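Major capsid protein (Paramecium bursaria Chlorella virus 1, PDB 5TIP) self-assembles as trimers into the icosahedral, pseudo T=169 capsid of a large chlorella virus, in which it is a glycosylated structural protein. Local coordinates at the interface of chains A and B. Numbering follows the deposited sequence. Chains: chain A/B, Major capsid protein.

The interface of chains A and B. Residues chain A 141-143; chain B 308, 398-400.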
loop_
_atom_site.group_PDB
_atom_site.type_symbol
_atom_site.label_atom_id
_atom_site.label_comp_id
_atom_site.label_asym_id
_atom_site.label_seq_id
_atom_site.Cartn_x
_atom_site.Cartn_y
_atom_site.Cartn_z
ATOM N N GLY A 141 13.685 -31.035 -5.411
ATOM C CA GLY A 141 13.481 -31.282 -6.820
ATOM C C GLY A 141 12.477 -30.378 -7.500
ATOM O O GLY A 141 12.233 -30.548 -8.701
ATOM N N ALA A 142 11.915 -29.429 -6.762
ATOM C CA ALA A 142 10.962 -28.494 -7.335
ATOM C C ALA A 142 11.707 -27.539 -8.256
ATOM O O ALA A 142 12.721 -26.964 -7.871
ATOM C CB ALA A 142 10.250 -27.725 -6.237
ATOM N N GLN A 143 11.212 -27.384 -9.477
ATOM C CA GLN A 143 11.834 -26.493 -10.445
ATOM C C GLN A 143 10.941 -25.288 -10.649
ATOM O O GLN A 143 9.727 -25.418 -10.752
ATOM C CB GLN A 143 12.070 -27.200 -11.777
ATOM C CG GLN A 143 13.122 -26.535 -12.644
ATOM C CD GLN A 143 13.162 -27.092 -14.049
ATOM O OE1 GLN A 143 12.149 -27.545 -14.576
ATOM N NE2 GLN A 143 14.335 -27.063 -14.664
ATOM N N GLN B 308 2.597 -23.595 -9.787
ATOM C CA GLN B 308 2.559 -25.000 -10.170
ATOM C C GLN B 308 1.145 -25.473 -10.486
ATOM O O GLN B 308 0.978 -26.441 -11.235
ATOM C CB GLN B 308 3.163 -25.860 -9.057
ATOM C CG GLN B 308 3.432 -27.300 -9.454
ATOM C CD GLN B 308 4.651 -27.429 -10.344
ATOM O OE1 GLN B 308 5.784 -27.257 -9.892
ATOM N NE2 GLN B 308 4.426 -27.713 -11.622
ATOM N N ASN B 398 7.850 -30.687 -8.440
ATOM C CA ASN B 398 7.839 -31.049 -9.851
ATOM C C ASN B 398 8.482 -29.927 -10.658
ATOM O O ASN B 398 9.035 -28.969 -10.108
ATOM C CB ASN B 398 6.416 -31.355 -10.325
ATOM C CG ASN B 398 6.296 -32.732 -10.935
ATOM O OD1 ASN B 398 6.693 -32.957 -12.079
ATOM N ND2 ASN B 398 5.746 -33.666 -10.171
ATOM N N THR B 399 8.398 -30.054 -11.979
ATOM C CA THR B 399 9.104 -29.198 -12.916
ATOM C C THR B 399 8.191 -28.080 -13.426
ATOM O O THR B 399 7.041 -27.935 -13.006
ATOM C CB THR B 399 9.656 -30.038 -14.068
ATOM O OG1 THR B 399 8.574 -30.668 -14.764
ATOM C CG2 THR B 399 10.595 -31.108 -13.534
ATOM N N GLU B 400 8.720 -27.284 -14.359
ATOM C CA GLU B 400 8.071 -26.032 -14.735
ATOM C C GLU B 400 6.921 -26.222 -15.717
ATOM O O GLU B 400 5.926 -25.493 -15.643
ATOM C CB GLU B 400 9.096 -25.069 -15.343
ATOM C CG GLU B 400 8.513 -23.717 -15.737
ATOM C CD GLU B 400 9.450 -22.897 -16.603
ATOM O OE1 GLU B 400 10.486 -23.436 -17.045
ATOM O OE2 GLU B 400 9.141 -21.712 -16.852
HETATM O O HOH W 1 7.265 -25.600 -11.040
#
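A:Gln143 meets B:Asn398 and B:Thr399 at a subunit-subunit interface within the capsomer, where copies of one capsid protein join into the trimer from which the shell is built. The patch is a small example of a strand's first residue giving its backbone N-H to a loop of the neighbouring subunit: the backbone N of A:Gln143 donates to the backbone O of B:Asn398 at 2.8 Å. The bond is nearly straight, 173° at the hydrogen, although the donor lies tilted from the carbonyl plane. The side chain of A:Gln143 then runs on past the loop, CG anti to the backbone N (chi1 -159°) and the chain extended beyond it. Its CB packs against CA of B:Thr399, at 3.8 Å, and the two side chains cross obliquely. At the tip, the amide oxygen OE1 reaches CB of B:Thr399 at 3.6 Å and accepts a weak hydrogen bond from the backbone N of B:Glu400. A water bridges the backbone O of A:Gln143 and the side-chain OE1 of B:Gln308. The same B:Gln308 steadies the loop from behind: its NE2 donates to the backbone O of B:Thr399 at 3.0 Å, with that oxygen lying in the plane of the amide. One side-chain amide thus uses its nitrogen to hold its own chain's loop and its oxygen to reach the partner through a single water molecule, which should fix its rotation. In the fold, A:Gln143 begins strand 143-149, while B:Asn398, B:Thr399 and B:Glu400 lie in the loop between helix 392-395 and strand 402-404, and B:Gln308 belongs to the 3-10 helix 307-309; B:Asn398 is itself a glycosylation site.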